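Local coordinates for protein chitinase (Chromobacterium violaceum, PDB 4TXG) that probably hydrolyses the glycosidic bonds of chitin, using a family 18 glycoside hydrolase domain accompanied by modules thought to bind carbohydrate, at residues I157-S162 and H185-F190; V246-S251 and G305-D310; H400-R405 and R466-V471; S396-G401 and G408-L413. All coordinates share one frame; numbering follows the deposited sequence.

Contact 1: I157-S162 and H185-F190; sequences IGYFTS and HINYAF
N187 reaches across to Y159 and lays its side chain over one face of the phenol ring. Its CB stands 3.9 Å from the centroid of the Y159 ring, 27° off the normal, a CH-pi contact, and its amide continues toward the rim, with N187 ND2 3.4 Å from Y159 CZ. Amide and ring planes are inclined by 71°, so the two groups meet steeply and do not stack. The same ND2 of N187 lies 3.6 Å from I157 CG2, so the amide lies between the CG2 methyl of I157 and the tyrosine ring. The ring's hydroxyl is hydrogen-bonded to D310. Beside this, I157 runs parallel to H185, touching with CG1 at 3.7 Å from H185 CB.

F160, I186 and Y188 project from the opposite face. F160 has CG anti to the backbone N (chi1 176°); Y188 CD2 comes to the edge of the F160 ring, 3.9 Å from F160 CD2, while F160 CB rests on I186 CG2. Further along, Y188 OH presses against S162 CB.

Backbone bonds tie the strands in parallel register. F160 N to N187 O, at 2.8 Å, is close to linear, whereas S162 N to A189 O, where the first strand ends, is distinctly bent. The peptide between A189 and F190 is cis, and a water bridges F190 N and S162 OG.

Y159, T161, N187 and A189 thus face the interior of the barrel and F160 and Y188 the outer layer, where H232 and F233 of helix 231-242 pack: the first two strands of a (beta/alpha)8 TIM barrel.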
loop_
_atom_site.group_PDB
_atom_site.type_symbol
_atom_site.label_atom_id
_atom_site.label_comp_id
_atom_site.label_asym_id
_atom_site.label_seq_id
_atom_site.Cartn_x
_atom_site.Cartn_y
_atom_site.Cartn_z
ATOM N N ILE A 157 -9.417 -3.684 -6.392
ATOM C CA ILE A 157 -9.537 -2.302 -5.945
ATOM C C ILE A 157 -8.936 -1.356 -6.966
ATOM O O ILE A 157 -7.736 -1.385 -7.208
ATOM C CB ILE A 157 -8.826 -2.105 -4.599
ATOM C CG1 ILE A 157 -9.372 -3.092 -3.564
ATOM C CG2 ILE A 157 -8.961 -0.673 -4.107
ATOM C CD1 ILE A 157 -8.294 -3.588 -2.600
ATOM N N GLY A 158 -9.768 -0.511 -7.562
ATOM C CA GLY A 158 -9.278 0.400 -8.580
ATOM C C GLY A 158 -9.223 1.827 -8.082
ATOM O O GLY A 158 -10.189 2.317 -7.490
ATOM N N TYR A 159 -8.086 2.488 -8.295
ATOM C CA TYR A 159 -7.992 3.917 -8.046
ATOM C C TYR A 159 -8.577 4.702 -9.206
ATOM O O TYR A 159 -8.202 4.495 -10.363
ATOM C CB TYR A 159 -6.546 4.345 -7.826
ATOM C CG TYR A 159 -6.093 4.190 -6.402
ATOM C CD1 TYR A 159 -6.310 5.198 -5.476
ATOM C CD2 TYR A 159 -5.425 3.046 -5.988
ATOM C CE1 TYR A 159 -5.895 5.064 -4.170
ATOM C CE2 TYR A 159 -4.997 2.905 -4.684
ATOM C CZ TYR A 159 -5.235 3.919 -3.777
ATOM O OH TYR A 159 -4.817 3.776 -2.468
ATOM N N PHE A 160 -9.496 5.599 -8.876
ATOM C CA PHE A 160 -10.109 6.519 -9.831
ATOM C C PHE A 160 -9.579 7.922 -9.592
ATOM O O PHE A 160 -9.801 8.486 -8.524
ATOM C CB PHE A 160 -11.627 6.515 -9.668
ATOM C CG PHE A 160 -12.334 7.500 -10.555
ATOM C CD1 PHE A 160 -12.657 7.159 -11.865
ATOM C CD2 PHE A 160 -12.664 8.766 -10.090
ATOM C CE1 PHE A 160 -13.315 8.057 -12.687
ATOM C CE2 PHE A 160 -13.319 9.678 -10.907
ATOM C CZ PHE A 160 -13.648 9.320 -12.213
ATOM N N THR A 161 -8.885 8.488 -10.571
ATOM C CA THR A 161 -8.314 9.819 -10.396
ATOM C C THR A 161 -9.303 10.894 -10.802
ATOM O O THR A 161 -10.043 10.738 -11.777
ATOM C CB THR A 161 -7.003 9.982 -11.196
ATOM O OG1 THR A 161 -7.257 9.775 -12.590
ATOM C CG2 THR A 161 -5.962 8.971 -10.723
ATOM N N SER A 162 -9.300 11.996 -10.054
ATOM C CA SER A 162 -10.296 13.061 -10.233
ATOM C C SER A 162 -10.028 13.971 -11.417
ATOM O O SER A 162 -10.916 14.729 -11.831
ATOM C CB SER A 162 -10.372 13.919 -8.968
ATOM O OG SER A 162 -9.170 14.658 -8.773
ATOM N N HIS A 185 -13.962 -2.680 -4.954
ATOM C CA HIS A 185 -13.748 -1.395 -4.288
ATOM C C HIS A 185 -13.225 -0.353 -5.273
ATOM O O HIS A 185 -12.438 -0.666 -6.164
ATOM C CB HIS A 185 -12.734 -1.505 -3.141
ATOM C CG HIS A 185 -13.119 -2.463 -2.056
ATOM N ND1 HIS A 185 -13.081 -3.830 -2.220
ATOM C CD2 HIS A 185 -13.507 -2.249 -0.775
ATOM C CE1 HIS A 185 -13.458 -4.419 -1.098
ATOM N NE2 HIS A 185 -13.716 -3.483 -0.204
ATOM N N ILE A 186 -13.652 0.890 -5.086
ATOM C CA ILE A 186 -13.116 2.020 -5.843
ATOM C C ILE A 186 -12.606 3.075 -4.880
ATOM O O ILE A 186 -13.333 3.509 -3.986
ATOM C CB ILE A 186 -14.173 2.658 -6.743
ATOM C CG1 ILE A 186 -14.720 1.637 -7.746
ATOM C CG2 ILE A 186 -13.607 3.910 -7.441
ATOM C CD1 ILE A 186 -16.075 2.058 -8.339
ATOM N N ASN A 187 -11.357 3.478 -5.071
ATOM C CA ASN A 187 -10.751 4.538 -4.277
ATOM C C ASN A 187 -10.713 5.825 -5.084
ATOM O O ASN A 187 -10.137 5.855 -6.169
ATOM C CB ASN A 187 -9.325 4.172 -3.867
ATOM C CG ASN A 187 -9.262 3.069 -2.829
ATOM O OD1 ASN A 187 -10.247 2.750 -2.172
ATOM N ND2 ASN A 187 -8.073 2.493 -2.668
ATOM N N TYR A 188 -11.300 6.890 -4.549
ATOM C CA TYR A 188 -11.283 8.182 -5.223
ATOM C C TYR A 188 -10.053 8.986 -4.827
ATOM O O TYR A 188 -9.845 9.263 -3.641
ATOM C CB TYR A 188 -12.554 8.962 -4.877
ATOM C CG TYR A 188 -12.668 10.317 -5.535
ATOM C CD1 TYR A 188 -12.045 11.442 -4.992
ATOM C CD2 TYR A 188 -13.425 10.474 -6.693
ATOM C CE1 TYR A 188 -12.175 12.697 -5.590
ATOM C CE2 TYR A 188 -13.547 11.706 -7.299
ATOM C CZ TYR A 188 -12.925 12.814 -6.745
ATOM O OH TYR A 188 -13.069 14.041 -7.349
ATOM N N ALA A 189 -9.269 9.386 -5.824
ATOM C CA ALA A 189 -8.015 10.118 -5.608
ATOM C C ALA A 189 -8.093 11.535 -6.166
ATOM O O ALA A 189 -8.385 11.690 -7.350
ATOM C CB ALA A 189 -6.855 9.355 -6.275
ATOM N N PHE A 190 -7.833 12.586 -5.379
ATOM C CA PHE A 190 -7.476 12.558 -3.954
ATOM C C PHE A 190 -8.213 13.628 -3.167
ATOM O O PHE A 190 -8.432 14.735 -3.672
ATOM C CB PHE A 190 -5.983 12.833 -3.737
ATOM C CG PHE A 190 -5.085 11.678 -4.035
ATOM C CD1 PHE A 190 -5.083 10.562 -3.218
ATOM C CD2 PHE A 190 -4.203 11.738 -5.100
ATOM C CE1 PHE A 190 -4.229 9.507 -3.486
ATOM C CE2 PHE A 190 -3.349 10.688 -5.375
ATOM C CZ PHE A 190 -3.368 9.575 -4.561
HETATM O O HOH W 1 -8.418 15.439 -6.457
#

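Contact 2: V246-S251 and G305-D310; sequences VKTLIS and GFDGVD
I250 and S251 pair in parallel with V309 and D310, joining strands 247-253 and 308-312 as neighbours in the TIM barrel of the family 18 domain. The sequence from D307 onward matches the DxxDxDxE signature of these enzymes, with D307 and D310 as its first two aspartates, and S251 begins an SxGG sequence, the other hallmark.

D307 precedes the strand and bonds twice to T248. Its N donates to T248 O at 2.7 Å, and its OD2 receives T248 N at 2.9 Å on the anti lone pair. The carboxylate is also held by salt bridges from K240 to OD2 and from R362 to OD1. On the outer side, the F306 ring presents a face to I250, whose CB sits 4.2 Å from the centroid and 12° off the normal. F233 meets this ring edge-to-face.

Facing the barrel interior, L249 CD2 lies 3.7 Å from G308 CA, on the side to which a CB there would point. D310 is fixed by several bonds, with T367 on OD1 and Y159 on OD2. Across the pair, S251 OG donates to D310 OD2 at 2.9 Å, meeting the oxygen on its anti side 22° out of the carboxylate plane.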
loop_
_atom_site.group_PDB
_atom_site.type_symbol
_atom_site.label_atom_id
_atom_site.label_comp_id
_atom_site.label_asym_id
_atom_site.label_seq_id
_atom_site.Cartn_x
_atom_site.Cartn_y
_atom_site.Cartn_z
ATOM N N VAL A 246 -20.454 -2.989 -4.378
ATOM C CA VAL A 246 -19.192 -2.300 -4.633
ATOM C C VAL A 246 -19.000 -1.168 -3.629
ATOM O O VAL A 246 -19.899 -0.353 -3.429
ATOM C CB VAL A 246 -19.133 -1.751 -6.075
ATOM C CG1 VAL A 246 -17.860 -0.924 -6.285
ATOM C CG2 VAL A 246 -19.199 -2.899 -7.069
ATOM N N LYS A 247 -17.829 -1.131 -2.994
ATOM C CA LYS A 247 -17.522 -0.097 -2.003
ATOM C C LYS A 247 -16.829 1.106 -2.637
ATOM O O LYS A 247 -16.046 0.947 -3.570
ATOM C CB LYS A 247 -16.627 -0.672 -0.897
ATOM C CG LYS A 247 -17.209 -1.895 -0.201
ATOM C CD LYS A 247 -18.415 -1.487 0.654
ATOM C CE LYS A 247 -19.320 -2.672 0.960
ATOM N NZ LYS A 247 -18.551 -3.803 1.510
ATOM N N THR A 248 -17.110 2.307 -2.134
ATOM C CA THR A 248 -16.274 3.454 -2.485
ATOM C C THR A 248 -15.576 4.013 -1.249
ATOM O O THR A 248 -16.158 4.084 -0.161
ATOM C CB THR A 248 -17.079 4.578 -3.178
ATOM O OG1 THR A 248 -18.178 4.985 -2.351
ATOM C CG2 THR A 248 -17.602 4.089 -4.522
ATOM N N LEU A 249 -14.308 4.377 -1.419
ATOM C CA LEU A 249 -13.531 4.963 -0.338
ATOM C C LEU A 249 -12.879 6.250 -0.820
ATOM O O LEU A 249 -12.497 6.363 -1.987
ATOM C CB LEU A 249 -12.459 3.987 0.174
ATOM C CG LEU A 249 -13.004 2.724 0.865
ATOM C CD1 LEU A 249 -13.157 1.590 -0.138
ATOM C CD2 LEU A 249 -12.112 2.304 2.019
ATOM N N ILE A 250 -12.766 7.222 0.075
ATOM C CA ILE A 250 -12.083 8.466 -0.260
ATOM C C ILE A 250 -10.600 8.346 0.121
ATOM O O ILE A 250 -10.258 8.082 1.281
ATOM C CB ILE A 250 -12.773 9.686 0.427
ATOM C CG1 ILE A 250 -12.052 10.993 0.067
ATOM C CG2 ILE A 250 -12.906 9.494 1.958
ATOM C CD1 ILE A 250 -12.071 11.315 -1.445
ATOM N N SER A 251 -9.717 8.488 -0.868
ATOM C CA SER A 251 -8.283 8.438 -0.586
ATOM C C SER A 251 -7.765 9.831 -0.266
ATOM O O SER A 251 -8.087 10.798 -0.955
ATOM C CB SER A 251 -7.500 7.846 -1.754
ATOM O OG SER A 251 -7.953 6.547 -2.045
ATOM N N GLY A 305 -21.849 9.595 1.117
ATOM C CA GLY A 305 -22.164 8.181 1.000
ATOM C C GLY A 305 -20.974 7.283 0.690
ATOM O O GLY A 305 -21.140 6.206 0.120
ATOM N N PHE A 306 -19.772 7.710 1.064
ATOM C CA PHE A 306 -18.608 6.829 0.965
ATOM C C PHE A 306 -18.657 5.743 2.035
ATOM O O PHE A 306 -19.246 5.931 3.101
ATOM C CB PHE A 306 -17.302 7.621 1.082
ATOM C CG PHE A 306 -16.880 8.277 -0.207
ATOM C CD1 PHE A 306 -17.309 9.557 -0.517
ATOM C CD2 PHE A 306 -16.060 7.606 -1.107
ATOM C CE1 PHE A 306 -16.932 10.163 -1.711
ATOM C CE2 PHE A 306 -15.664 8.206 -2.298
ATOM C CZ PHE A 306 -16.114 9.484 -2.605
ATOM N N ASP A 307 -18.033 4.605 1.739
ATOM C CA ASP A 307 -18.029 3.460 2.649
ATOM C C ASP A 307 -16.782 3.390 3.517
ATOM O O ASP A 307 -16.665 2.513 4.373
ATOM C CB ASP A 307 -18.146 2.160 1.856
ATOM C CG ASP A 307 -19.400 2.112 1.024
ATOM O OD1 ASP A 307 -20.492 2.052 1.620
ATOM O OD2 ASP A 307 -19.301 2.155 -0.219
ATOM N N GLY A 308 -15.832 4.283 3.278
ATOM C CA GLY A 308 -14.600 4.240 4.041
ATOM C C GLY A 308 -13.631 5.328 3.659
ATOM O O GLY A 308 -13.869 6.084 2.717
ATOM N N VAL A 309 -12.537 5.396 4.406
ATOM C CA VAL A 309 -11.455 6.344 4.149
ATOM C C VAL A 309 -10.175 5.562 3.897
ATOM O O VAL A 309 -9.881 4.603 4.616
ATOM C CB VAL A 309 -11.258 7.308 5.344
ATOM C CG1 VAL A 309 -10.105 8.265 5.092
ATOM C CG2 VAL A 309 -12.523 8.092 5.585
ATOM N N ASP A 310 -9.431 5.971 2.871
ATOM C CA ASP A 310 -8.163 5.354 2.514
ATOM C C ASP A 310 -7.058 6.371 2.792
ATOM O O ASP A 310 -6.990 7.419 2.158
ATOM C CB ASP A 310 -8.184 4.930 1.041
ATOM C CG ASP A 310 -6.864 4.353 0.567
ATOM O OD1 ASP A 310 -6.434 3.311 1.115
ATOM O OD2 ASP A 310 -6.281 4.937 -0.376
#

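Contact 3: H400-R405 and R466-V471; sequences HGAWNR and RGWKNV
W468, on the edge strand of a four-stranded antiparallel sheet, lays its indole against the type I beta turn that runs from G401 to N404. The ring's one polar atom points at the end of the turn: NE1 of W468 donates to N404 O at 2.9 Å, nearly straight at 172°, with the acceptor 1° out of the indole plane. That bond fixes the rotation of the ring, and one face is then covered by the turn itself. The backbone N of A402 sits 3.5 Å above the plane of the W468 ring, toward its rim, and A402 CB makes a CH-pi contact with the five-membered ring, 4.2 Å from its centroid. The six-membered ring is tightly packed against G401, with W468 CZ2 3.2 Å from G401 C.

The sheet, whose other strands are 575-578, 565-570 and 556-560, is built from chain inserted between barrel strands 457-462 and 599-603, as in the insertion domain of many family 18 chitinases. The turn belongs to the long loop after barrel strand 391-395, so the contact fastens this inserted sheet to the barrel.

A second aromatic takes part on the other side of the turn. CG of W403 lies between the backbone N and the carbonyl carbon (chi1 45°), folding the ring back over G401, whose CA is 3.4 Å above the plane of the W403 ring. R466 then meets the indole at its edge, NE 3.8 Å from W403 CZ3, with the guanidinium turned almost perpendicular to the ring and held by a salt bridge from NE to D398.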
loop_
_atom_site.group_PDB
_atom_site.type_symbol
_atom_site.label_atom_id
_atom_site.label_comp_id
_atom_site.label_asym_id
_atom_site.label_seq_id
_atom_site.Cartn_x
_atom_site.Cartn_y
_atom_site.Cartn_z
ATOM N N HIS A 400 11.169 0.988 -9.157
ATOM C CA HIS A 400 12.224 1.587 -9.973
ATOM C C HIS A 400 11.588 2.613 -10.909
ATOM O O HIS A 400 10.437 2.461 -11.312
ATOM C CB HIS A 400 12.980 0.524 -10.786
ATOM C CG HIS A 400 13.889 -0.326 -9.959
ATOM N ND1 HIS A 400 15.009 0.175 -9.334
ATOM C CD2 HIS A 400 13.840 -1.646 -9.640
ATOM C CE1 HIS A 400 15.611 -0.791 -8.662
ATOM N NE2 HIS A 400 14.922 -1.907 -8.837
ATOM N N GLY A 401 12.339 3.650 -11.256
ATOM C CA GLY A 401 11.818 4.739 -12.067
ATOM C C GLY A 401 12.907 5.768 -12.284
ATOM O O GLY A 401 13.982 5.660 -11.694
ATOM N N ALA A 402 12.625 6.784 -13.094
ATOM C CA ALA A 402 13.677 7.674 -13.576
ATOM C C ALA A 402 14.102 8.757 -12.578
ATOM O O ALA A 402 14.886 9.648 -12.917
ATOM C CB ALA A 402 13.246 8.309 -14.887
ATOM N N TRP A 403 13.612 8.671 -11.348
ATOM C CA TRP A 403 14.165 9.479 -10.259
ATOM C C TRP A 403 15.593 9.022 -9.922
ATOM O O TRP A 403 16.356 9.763 -9.299
ATOM C CB TRP A 403 13.265 9.405 -9.020
ATOM C CG TRP A 403 12.799 8.016 -8.697
ATOM C CD1 TRP A 403 13.438 7.101 -7.916
ATOM C CD2 TRP A 403 11.595 7.381 -9.151
ATOM N NE1 TRP A 403 12.709 5.939 -7.853
ATOM C CE2 TRP A 403 11.573 6.086 -8.601
ATOM C CE3 TRP A 403 10.529 7.787 -9.965
ATOM C CZ2 TRP A 403 10.531 5.193 -8.836
ATOM C CZ3 TRP A 403 9.496 6.894 -10.201
ATOM C CH2 TRP A 403 9.506 5.614 -9.640
ATOM N N ASN A 404 15.961 7.813 -10.335
ATOM C CA ASN A 404 17.375 7.435 -10.295
ATOM C C ASN A 404 17.793 6.636 -11.523
ATOM O O ASN A 404 16.991 6.379 -12.417
ATOM C CB ASN A 404 17.715 6.682 -8.999
ATOM C CG ASN A 404 17.014 5.340 -8.879
ATOM O OD1 ASN A 404 17.025 4.534 -9.801
ATOM N ND2 ASN A 404 16.407 5.094 -7.719
ATOM N N ARG A 405 19.061 6.247 -11.557
ATOM C CA ARG A 405 19.666 5.724 -12.770
ATOM C C ARG A 405 19.484 4.221 -12.988
ATOM O O ARG A 405 19.888 3.702 -14.026
ATOM C CB ARG A 405 21.163 6.029 -12.758
ATOM C CG ARG A 405 21.942 5.177 -11.745
ATOM C CD ARG A 405 23.376 5.690 -11.617
ATOM N NE ARG A 405 24.168 4.904 -10.670
ATOM C CZ ARG A 405 24.196 5.135 -9.360
ATOM N NH1 ARG A 405 23.464 6.108 -8.832
ATOM N NH2 ARG A 405 24.950 4.383 -8.571
ATOM N N ARG A 466 6.863 3.363 -16.397
ATOM C CA ARG A 466 7.950 4.305 -16.126
ATOM C C ARG A 466 9.039 3.961 -17.127
ATOM O O ARG A 466 9.100 2.833 -17.617
ATOM C CB ARG A 466 8.490 4.192 -14.699
ATOM C CG ARG A 466 7.488 4.433 -13.583
ATOM C CD ARG A 466 6.951 5.851 -13.549
ATOM N NE ARG A 466 6.392 6.134 -12.230
ATOM C CZ ARG A 466 5.673 7.211 -11.942
ATOM N NH1 ARG A 466 5.418 8.110 -12.887
ATOM N NH2 ARG A 466 5.211 7.383 -10.711
ATOM N N GLY A 467 9.906 4.908 -17.443
ATOM C CA GLY A 467 10.896 4.619 -18.462
ATOM C C GLY A 467 12.059 5.589 -18.515
ATOM O O GLY A 467 11.954 6.727 -18.048
ATOM N N TRP A 468 13.151 5.114 -19.109
ATOM C CA TRP A 468 14.410 5.845 -19.264
ATOM C C TRP A 468 14.808 5.913 -20.739
ATOM O O TRP A 468 14.434 5.042 -21.521
ATOM C CB TRP A 468 15.554 5.159 -18.514
ATOM C CG TRP A 468 15.434 4.973 -17.026
ATOM C CD1 TRP A 468 16.106 5.675 -16.064
ATOM C CD2 TRP A 468 14.657 3.983 -16.330
ATOM N NE1 TRP A 468 15.780 5.198 -14.811
ATOM C CE2 TRP A 468 14.891 4.162 -14.948
ATOM C CE3 TRP A 468 13.775 2.972 -16.738
ATOM C CZ2 TRP A 468 14.281 3.373 -13.974
ATOM C CZ3 TRP A 468 13.163 2.187 -15.768
ATOM C CH2 TRP A 468 13.412 2.399 -14.399
ATOM N N LYS A 469 15.598 6.925 -21.099
ATOM C CA LYS A 469 16.228 6.976 -22.416
ATOM C C LYS A 469 17.732 6.943 -22.216
ATOM O O LYS A 469 18.203 7.070 -21.083
ATOM C CB LYS A 469 15.801 8.225 -23.199
ATOM C CG LYS A 469 16.197 9.562 -22.581
ATOM C CD LYS A 469 15.697 10.707 -23.467
ATOM C CE LYS A 469 15.799 12.068 -22.785
ATOM N NZ LYS A 469 17.174 12.624 -22.869
ATOM N N ASN A 470 18.470 6.760 -23.311
ATOM C CA ASN A 470 19.927 6.724 -23.273
ATOM C C ASN A 470 20.440 5.728 -22.242
ATOM O O ASN A 470 21.341 6.037 -21.448
ATOM C CB ASN A 470 20.484 8.118 -22.989
ATOM C CG ASN A 470 20.058 9.119 -24.027
ATOM O OD1 ASN A 470 19.994 8.796 -25.212
ATOM N ND2 ASN A 470 19.734 10.329 -23.594
ATOM N N VAL A 471 19.835 4.541 -22.246
ATOM C CA VAL A 471 20.210 3.458 -21.338
ATOM C C VAL A 471 21.470 2.735 -21.816
ATOM O O VAL A 471 21.562 2.349 -22.980
ATOM C CB VAL A 471 19.077 2.418 -21.213
ATOM C CG1 VAL A 471 19.528 1.223 -20.371
ATOM C CG2 VAL A 471 17.810 3.057 -20.636
#

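Contact 4: S396-G401 and G408-L413; sequences SYDLHG and GPNAAL. With CS (cesium ion), chain M.
D398 OD1 is gripped by the side-chain amide of N410, with R466 as its second partner. The bond from N410 ND2 is 3.0 Å long and nearly straight at 171°; it uses the anti lone pair of the carboxylate oxygen and lies in the amide plane. The two side chains run alongside one another, yet carboxylate and amide planes stand 83° apart. CG of N410 is anti to its backbone N (chi1 -176°), which carries the amide across to the other segment. There N410 OD1 takes D398 N in a long bond of 3.2 Å, poorly directed at the acceptor because the donor stands above the carbonyl plane and away from either lone pair, and ND2 adds a weak bond to H400 O. The backbone joins in as L399 N donates to N410 O at 2.9 Å.

H400 meets the opposing chain at its ring edge, where P409 O lies 3.5 Å from H400 CD2, and its NE2 is hydrogen-bonded to D419. One water donates to both H400 O and G408 O. At the other end, A411 CB packs 3.3 Å from S396 O.

A cesium ion sits beyond the carboxylate, 3.6 Å from D398 OD2, with Y464 OH as another ligand; a water on the ion also bonds to Y397 OH. The Ser-Tyr-Asp sequence follows barrel strand 391-395, at the C-terminal mouth of the barrel, where loops line the catalytic cleft in family 18 chitinases.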
loop_
_atom_site.group_PDB
_atom_site.type_symbol
_atom_site.label_atom_id
_atom_site.label_comp_id
_atom_site.label_asym_id
_atom_site.label_seq_id
_atom_site.Cartn_x
_atom_site.Cartn_y
_atom_site.Cartn_z
ATOM N N SER A 396 3.124 -1.776 -4.263
ATOM C CA SER A 396 4.164 -2.604 -4.861
ATOM C C SER A 396 4.344 -2.241 -6.334
ATOM O O SER A 396 4.212 -3.072 -7.231
ATOM C CB SER A 396 3.824 -4.089 -4.688
ATOM O OG SER A 396 2.433 -4.327 -4.845
ATOM N N TYR A 397 4.625 -0.966 -6.554
ATOM C CA TYR A 397 4.967 -0.443 -7.861
ATOM C C TYR A 397 5.810 0.794 -7.596
ATOM O O TYR A 397 6.019 1.157 -6.435
ATOM C CB TYR A 397 3.720 -0.130 -8.700
ATOM C CG TYR A 397 2.581 0.587 -7.969
ATOM C CD1 TYR A 397 2.740 1.875 -7.465
ATOM C CD2 TYR A 397 1.344 -0.024 -7.811
ATOM C CE1 TYR A 397 1.696 2.526 -6.806
ATOM C CE2 TYR A 397 0.297 0.623 -7.165
ATOM C CZ TYR A 397 0.482 1.899 -6.668
ATOM O OH TYR A 397 -0.554 2.540 -6.022
ATOM N N ASP A 398 6.285 1.437 -8.658
ATOM C CA ASP A 398 7.299 2.486 -8.538
ATOM C C ASP A 398 8.486 2.036 -7.691
ATOM O O ASP A 398 9.074 2.835 -6.956
ATOM C CB ASP A 398 6.696 3.768 -7.966
ATOM C CG ASP A 398 5.865 4.516 -8.986
ATOM O OD1 ASP A 398 5.910 4.145 -10.176
ATOM O OD2 ASP A 398 5.183 5.487 -8.604
ATOM N N LEU A 399 8.852 0.762 -7.818
ATOM C CA LEU A 399 10.038 0.225 -7.153
ATOM C C LEU A 399 11.307 0.700 -7.865
ATOM O O LEU A 399 12.374 0.794 -7.255
ATOM C CB LEU A 399 9.999 -1.312 -7.118
ATOM C CG LEU A 399 8.854 -1.923 -6.300
ATOM C CD1 LEU A 399 8.816 -3.441 -6.447
ATOM C CD2 LEU A 399 8.986 -1.520 -4.841
ATOM N N HIS A 400 11.169 0.988 -9.157
ATOM C CA HIS A 400 12.224 1.587 -9.973
ATOM C C HIS A 400 11.588 2.613 -10.909
ATOM O O HIS A 400 10.437 2.461 -11.312
ATOM C CB HIS A 400 12.980 0.524 -10.786
ATOM C CG HIS A 400 13.889 -0.326 -9.959
ATOM N ND1 HIS A 400 15.009 0.175 -9.334
ATOM C CD2 HIS A 400 13.840 -1.646 -9.640
ATOM C CE1 HIS A 400 15.611 -0.791 -8.662
ATOM N NE2 HIS A 400 14.922 -1.907 -8.837
ATOM N N GLY A 401 12.339 3.650 -11.256
ATOM C CA GLY A 401 11.818 4.739 -12.067
ATOM C C GLY A 401 12.907 5.768 -12.284
ATOM O O GLY A 401 13.982 5.660 -11.694
ATOM N N GLY A 408 15.075 -0.749 -14.586
ATOM C CA GLY A 408 14.512 -2.035 -14.234
ATOM C C GLY A 408 13.007 -1.989 -14.076
ATOM O O GLY A 408 12.399 -0.933 -14.265
ATOM N N PRO A 409 12.399 -3.133 -13.722
ATOM C CA PRO A 409 10.937 -3.224 -13.644
ATOM C C PRO A 409 10.356 -2.303 -12.587
ATOM O O PRO A 409 10.937 -2.102 -11.513
ATOM C CB PRO A 409 10.676 -4.689 -13.268
ATOM C CG PRO A 409 11.987 -5.397 -13.419
ATOM C CD PRO A 409 13.054 -4.362 -13.246
ATOM N N ASN A 410 9.186 -1.772 -12.906
ATOM C CA ASN A 410 8.441 -0.914 -12.006
ATOM C C ASN A 410 7.848 -1.695 -10.821
ATOM O O ASN A 410 7.701 -1.168 -9.717
ATOM C CB ASN A 410 7.338 -0.212 -12.803
ATOM C CG ASN A 410 6.572 0.777 -11.969
ATOM O OD1 ASN A 410 5.437 0.534 -11.585
ATOM N ND2 ASN A 410 7.206 1.888 -11.656
ATOM N N ALA A 411 7.553 -2.973 -11.045
ATOM C CA ALA A 411 6.775 -3.744 -10.083
ATOM C C ALA A 411 7.123 -5.232 -10.126
ATOM O O ALA A 411 6.238 -6.070 -10.258
ATOM C CB ALA A 411 5.289 -3.546 -10.353
ATOM N N ALA A 412 8.410 -5.560 -10.036
ATOM C CA ALA A 412 8.810 -6.969 -10.054
ATOM C C ALA A 412 8.045 -7.792 -9.015
ATOM O O ALA A 412 7.881 -7.362 -7.877
ATOM C CB ALA A 412 10.318 -7.095 -9.812
ATOM N N LEU A 413 7.578 -8.977 -9.401
ATOM C CA LEU A 413 6.958 -9.880 -8.425
ATOM C C LEU A 413 8.002 -10.460 -7.466
ATOM O O LEU A 413 7.776 -10.533 -6.257
ATOM C CB LEU A 413 6.232 -11.025 -9.132
ATOM C CG LEU A 413 5.595 -12.087 -8.234
ATOM C CD1 LEU A 413 4.586 -11.460 -7.282
ATOM C CD2 LEU A 413 4.933 -13.170 -9.078
HETATM CS CS CS M . 1.627 5.450 -8.719
HETATM O O HOH W 2 -0.176 5.370 -5.952
HETATM O O HOH W 3 10.189 1.107 -13.995
HETATM O O HOH W 4 1.795 8.347 -9.440
#

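In the fold
The four contacts follow one another along the chain within the family 18 region, except that contacts 3 and 4 start from the same loop and share H400 and G401. Contacts 1 and 2 belong to the barrel sheet, with centres about 9 Å apart; strands 185-193 and 247-253 are neighbours there, and Y159 OH probably bonds to D310 OD2 at 2.8 Å. Contacts 3 and 4, with centres about 11 Å apart, touch where W468 CH2 packs 3.5 Å from G408 O. Contact 4 lies across the chain's centre from contact 2, their centres about 27 Å apart. Two contacts thus build the barrel wall, while the others join its C-terminal loops to the insertion beside the probable catalytic cleft.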